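Side-chain contacts in deoxyribodipyrimidine photo-lyase (Oryza sativa Japonica Group, PDB 3UMV), which repairs UV-damaged DNA by light-dependent splitting of cyclobutane pyrimidine dimers, using FAD as its cofactor: residues F92-L97 against V220-L225; R99-A104 against L109-F114. All coordinates share one frame; numbering follows the deposited sequence. Where two conformers were deposited one is given.

Interaction 1. Residues F92-L97 against V220-L225. With URE (urea), chain L.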
# COMPACT_ATOMS: atom_id res chain seq x y z
N PHE A 92 -6.04 12.31 -2.96
CA PHE A 92 -4.86 11.78 -3.65
C PHE A 92 -5.27 10.70 -4.67
O PHE A 92 -4.79 10.69 -5.81
CB PHE A 92 -3.87 11.20 -2.64
CG PHE A 92 -2.45 11.09 -3.15
CD1 PHE A 92 -1.58 12.17 -3.07
CD2 PHE A 92 -1.98 9.89 -3.70
CE1 PHE A 92 -0.28 12.07 -3.54
CE2 PHE A 92 -0.68 9.78 -4.15
CZ PHE A 92 0.18 10.87 -4.07
N LEU A 93 -6.13 9.78 -4.26
CA LEU A 93 -6.56 8.71 -5.15
C LEU A 93 -7.29 9.31 -6.35
O LEU A 93 -6.99 8.98 -7.49
CB LEU A 93 -7.49 7.73 -4.41
CG LEU A 93 -8.05 6.56 -5.23
CD1 LEU A 93 -8.44 5.44 -4.29
CD2 LEU A 93 -9.24 6.99 -6.08
N LEU A 94 -8.25 10.19 -6.09
CA LEU A 94 -9.07 10.70 -7.18
C LEU A 94 -8.31 11.61 -8.14
O LEU A 94 -8.55 11.57 -9.35
CB LEU A 94 -10.34 11.39 -6.66
CG LEU A 94 -11.39 10.44 -6.09
CD1 LEU A 94 -12.42 11.25 -5.31
CD2 LEU A 94 -12.07 9.62 -7.20
N ARG A 95 -7.44 12.47 -7.61
CA ARG A 95 -6.64 13.30 -8.50
C ARG A 95 -5.70 12.44 -9.34
O ARG A 95 -5.45 12.75 -10.50
CB ARG A 95 -5.88 14.37 -7.71
CG ARG A 95 -6.79 15.27 -6.89
CD ARG A 95 -6.08 16.50 -6.35
NE ARG A 95 -6.93 17.21 -5.39
CZ ARG A 95 -7.89 18.06 -5.72
NH1 ARG A 95 -8.14 18.35 -6.99
NH2 ARG A 95 -8.61 18.64 -4.77
N GLY A 96 -5.21 11.34 -8.76
CA GLY A 96 -4.43 10.37 -9.52
C GLY A 96 -5.23 9.69 -10.62
O GLY A 96 -4.74 9.49 -11.74
N LEU A 97 -6.48 9.34 -10.32
CA LEU A 97 -7.35 8.67 -11.28
C LEU A 97 -7.79 9.62 -12.40
O LEU A 97 -8.00 9.19 -13.52
CB LEU A 97 -8.58 8.08 -10.59
CG LEU A 97 -8.50 6.70 -9.95
CD1 LEU A 97 -9.92 6.21 -9.68
CD2 LEU A 97 -7.76 5.74 -10.86
N VAL A 220 -17.27 11.96 -16.66
CA VAL A 220 -17.15 12.39 -15.28
C VAL A 220 -16.80 13.87 -15.18
O VAL A 220 -15.91 14.34 -15.90
CB VAL A 220 -16.05 11.59 -14.56
CG1 VAL A 220 -15.92 12.04 -13.11
CG2 VAL A 220 -16.34 10.10 -14.64
N ASP A 221 -17.48 14.59 -14.30
CA ASP A 221 -17.02 15.91 -13.89
C ASP A 221 -16.15 15.72 -12.66
O ASP A 221 -16.66 15.62 -11.55
CB ASP A 221 -18.20 16.84 -13.59
CG ASP A 221 -17.76 18.29 -13.33
OD1 ASP A 221 -18.39 19.20 -13.89
OD2 ASP A 221 -16.80 18.52 -12.57
N TRP A 222 -14.84 15.66 -12.87
CA TRP A 222 -13.91 15.33 -11.79
C TRP A 222 -13.88 16.38 -10.67
O TRP A 222 -13.81 16.03 -9.50
CB TRP A 222 -12.51 15.10 -12.35
CG TRP A 222 -12.40 13.86 -13.17
CD1 TRP A 222 -12.55 13.75 -14.52
CD2 TRP A 222 -12.10 12.54 -12.69
NE1 TRP A 222 -12.37 12.44 -14.92
CE2 TRP A 222 -12.09 11.68 -13.81
CE3 TRP A 222 -11.84 12.00 -11.43
CZ2 TRP A 222 -11.84 10.31 -13.70
CZ3 TRP A 222 -11.59 10.64 -11.33
CH2 TRP A 222 -11.59 9.81 -12.46
N ASP A 223 -13.94 17.66 -11.03
CA ASP A 223 -14.01 18.70 -10.01
C ASP A 223 -15.24 18.52 -9.09
O ASP A 223 -15.11 18.61 -7.86
CB ASP A 223 -13.97 20.09 -10.64
CG ASP A 223 -12.59 20.44 -11.20
OD1 ASP A 223 -11.57 20.02 -10.60
OD2 ASP A 223 -12.51 21.12 -12.24
N ALA A 224 -16.39 18.20 -9.66
CA ALA A 224 -17.60 17.99 -8.86
C ALA A 224 -17.47 16.75 -8.00
O ALA A 224 -17.81 16.76 -6.83
CB ALA A 224 -18.81 17.87 -9.73
N LEU A 225 -16.99 15.67 -8.61
CA LEU A 225 -16.80 14.39 -7.89
C LEU A 225 -15.82 14.51 -6.73
O LEU A 225 -16.11 14.08 -5.61
CB LEU A 225 -16.34 13.31 -8.86
CG LEU A 225 -15.93 12.00 -8.18
CD1 LEU A 225 -17.15 11.34 -7.55
CD2 LEU A 225 -15.25 11.07 -9.18
C URE L . -20.44 14.03 -11.79
O URE L . -19.95 13.82 -12.90
N1 URE L . -21.72 13.88 -11.60
N2 URE L . -19.67 14.41 -10.80
O HOH W 1 -10.62 20.08 -7.94
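D223 OD1 is shared by a water and R98, and through the water it reaches R95 across the contact. Water 1 donates to D223 OD1 over 2.8 Å and accepts from R95 NH1 over 3.2 Å, approaching the guanidinium at its edge, in plane. R95 NE makes a separate salt bridge with E238, which probably helps fix the arginine's rotation. Away from this water the contact is close packing. With CG anti to its carbonyl carbon (chi1 -69°), W222 carries its six-membered ring to helix 87-106: W222 CZ3 lies 3.7 Å from the carbonyl oxygen L94 O, and W222 CH2 lies 3.9 Å from L97 CB. V220 CG1 covers one face of the indole, offset toward its rim. Helix 222-231 packs here on helix 87-106 of the photolyase/cryptochrome alpha/beta domain. L94 and L225 cross at about a right angle, their CD2 atoms 4.0 Å apart. The start of helix 222-231 is held by D221 as N-cap: its OD2 accepts from A224 N at 3.0 Å, the donor standing 42° out of the carboxylate plane. D221 N also donates to atom O of a bound urea at 2.9 Å. In return, N2 of the urea makes a weak bond to D221 O.

Interaction 2. Residues R99-A104 against L109-F114. With URE (urea), chain N.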
# COMPACT_ATOMS: atom_id res chain seq x y z
N ARG A 99 -5.89 11.87 -13.75
CA ARG A 99 -4.75 11.83 -14.66
C ARG A 99 -4.76 10.55 -15.48
O ARG A 99 -4.57 10.57 -16.70
CB ARG A 99 -3.43 11.92 -13.87
CG ARG A 99 -3.19 13.26 -13.19
CD ARG A 99 -3.13 14.38 -14.20
NE ARG A 99 -2.21 14.06 -15.29
CZ ARG A 99 -0.92 14.40 -15.31
NH1 ARG A 99 -0.39 15.07 -14.30
NH2 ARG A 99 -0.17 14.05 -16.34
N LEU A 100 -5.00 9.42 -14.81
CA LEU A 100 -5.05 8.12 -15.47
C LEU A 100 -6.15 8.06 -16.54
O LEU A 100 -5.95 7.55 -17.64
CB LEU A 100 -5.23 7.01 -14.43
CG LEU A 100 -5.20 5.56 -14.92
CD1 LEU A 100 -4.72 4.60 -13.84
CD2 LEU A 100 -6.56 5.15 -15.41
N ALA A 101 -7.32 8.61 -16.20
CA ALA A 101 -8.43 8.65 -17.14
C ALA A 101 -8.04 9.43 -18.39
O ALA A 101 -8.41 9.05 -19.50
CB ALA A 101 -9.66 9.25 -16.47
N ALA A 102 -7.26 10.50 -18.22
CA ALA A 102 -6.79 11.30 -19.35
C ALA A 102 -5.82 10.51 -20.22
O ALA A 102 -5.89 10.54 -21.44
CB ALA A 102 -6.15 12.59 -18.86
N ASP A 103 -4.90 9.80 -19.58
CA ASP A 103 -3.98 8.95 -20.33
C ASP A 103 -4.74 7.84 -21.06
O ASP A 103 -4.38 7.46 -22.17
CB ASP A 103 -2.91 8.35 -19.43
CG ASP A 103 -1.96 9.40 -18.88
OD1 ASP A 103 -1.25 9.12 -17.89
OD2 ASP A 103 -1.90 10.52 -19.45
N ALA A 104 -5.80 7.34 -20.44
CA ALA A 104 -6.56 6.26 -21.02
C ALA A 104 -7.24 6.71 -22.31
O ALA A 104 -7.17 6.03 -23.33
CB ALA A 104 -7.59 5.73 -20.03
N LEU A 109 -8.29 3.88 -24.73
CA LEU A 109 -8.65 2.83 -23.80
C LEU A 109 -9.77 3.35 -22.91
O LEU A 109 -9.58 4.30 -22.15
CB LEU A 109 -7.43 2.44 -22.95
CG LEU A 109 -7.57 1.40 -21.83
CD1 LEU A 109 -7.99 0.03 -22.35
CD2 LEU A 109 -6.26 1.30 -21.07
N PRO A 110 -10.95 2.74 -23.01
CA PRO A 110 -12.16 3.12 -22.27
C PRO A 110 -11.95 2.94 -20.77
O PRO A 110 -11.49 1.89 -20.35
CB PRO A 110 -13.20 2.12 -22.77
CG PRO A 110 -12.67 1.59 -24.05
CD PRO A 110 -11.19 1.58 -23.89
N PHE A 111 -12.28 3.96 -19.99
CA PHE A 111 -12.14 3.88 -18.53
C PHE A 111 -13.50 4.12 -17.90
O PHE A 111 -14.03 5.22 -17.96
CB PHE A 111 -11.12 4.92 -18.04
CG PHE A 111 -10.92 4.93 -16.54
CD1 PHE A 111 -10.15 3.96 -15.92
CD2 PHE A 111 -11.47 5.93 -15.76
CE1 PHE A 111 -9.94 3.98 -14.53
CE2 PHE A 111 -11.28 5.96 -14.38
CZ PHE A 111 -10.51 4.97 -13.77
N PHE A 112 -14.07 3.07 -17.29
CA PHE A 112 -15.34 3.18 -16.58
C PHE A 112 -15.12 3.50 -15.10
O PHE A 112 -14.46 2.74 -14.40
CB PHE A 112 -16.13 1.87 -16.68
CG PHE A 112 -16.62 1.56 -18.07
CD1 PHE A 112 -17.89 1.92 -18.47
CD2 PHE A 112 -15.80 0.90 -18.98
CE1 PHE A 112 -18.35 1.63 -19.75
CE2 PHE A 112 -16.25 0.61 -20.27
CZ PHE A 112 -17.52 0.98 -20.65
N LEU A 113 -15.67 4.62 -14.65
CA LEU A 113 -15.61 4.99 -13.24
C LEU A 113 -16.95 4.78 -12.56
O LEU A 113 -17.96 5.36 -12.97
CB LEU A 113 -15.19 6.45 -13.09
CG LEU A 113 -15.06 6.86 -11.62
CD1 LEU A 113 -14.01 6.02 -10.93
CD2 LEU A 113 -14.73 8.35 -11.49
N PHE A 114 -16.96 3.96 -11.51
CA PHE A 114 -18.18 3.66 -10.77
C PHE A 114 -18.06 4.14 -9.32
O PHE A 114 -17.17 3.71 -8.59
CB PHE A 114 -18.45 2.15 -10.79
CG PHE A 114 -18.75 1.61 -12.17
CD1 PHE A 114 -17.92 0.66 -12.75
CD2 PHE A 114 -19.85 2.05 -12.88
CE1 PHE A 114 -18.21 0.15 -14.01
CE2 PHE A 114 -20.14 1.55 -14.14
CZ PHE A 114 -19.31 0.60 -14.71
C URE N . -20.26 4.37 -16.27
O URE N . -19.33 4.82 -16.92
N1 URE N . -20.31 4.57 -14.98
N2 URE N . -21.20 3.69 -16.87
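Apolar packing joins L100, A101 and A104 to F111. F111 points toward the helix, and its ring, with CG anti to the backbone N, is placed against L100 and A101, its CD1/CE1 side at the leucine and CD2 at the alanine. L100 CD2 touches F111 CE1 at 3.7 Å, the leucine and the phenylalanine running about perpendicular to each other, while A101 CB meets the ring at F111 CD2, 3.8 Å away. Nearer the helix end, the methyl A104 CB sits 4.1 Å from F111 CB. That methyl comes closest to the backbone, with A104 CB 3.2 Å from L109 O and L109 CB farther off, so the alanine is packed against both the strand and the residue that leads into it.

The polar part is a single backbone bond across the turn. L109 N donates to A104 O at 2.8 Å with an N-H...O angle of 154°, well tilted from the carbonyl plane, and so ties the last turn of helix 87-106 to the chain that enters strand 111-114.

A bound ligand uses the other side of the strand. The N1 of a urea donates to L113 O at 3.2 Å, and the same urea is bonded to E218 N. The rings of F112 and F114, which also pack on helix 120-127, lie near it, F114 CE2 3.1 Å from urea N1 and F112 CD1 nearer the urea oxygen.

Strand 111-114 is an outermost strand of the sheet and pairs with strand 70-75 through backbone bonds such as those of F112 with V72 and F74. The axes of segments 99-104 and 111-114 approach to 9.4 Å, with 151° between their directions, as expected for the helix and second strand of the beta-alpha-beta unit 70-75, 87-106, 111-114 in the alpha/beta domain of photolyases.

Both contacts are buried and both use helix 87-106, which illustrates how one helix can serve partners near and far in sequence. Interaction 2 is local: it joins the helix to the strand that follows it, combining apolar packing with a direct backbone hydrogen bond. Interaction 1 is long-range, bringing together segments 123 residues apart; no direct hydrogen bond crosses it, and the polar link across it runs through a water at its margin. The two meet where W222 CH2 and L225 CD2 each lie 3.6 Å from L113 CD2, and where W222 also packs on A101, so the two packings adjoin at W222 and L113.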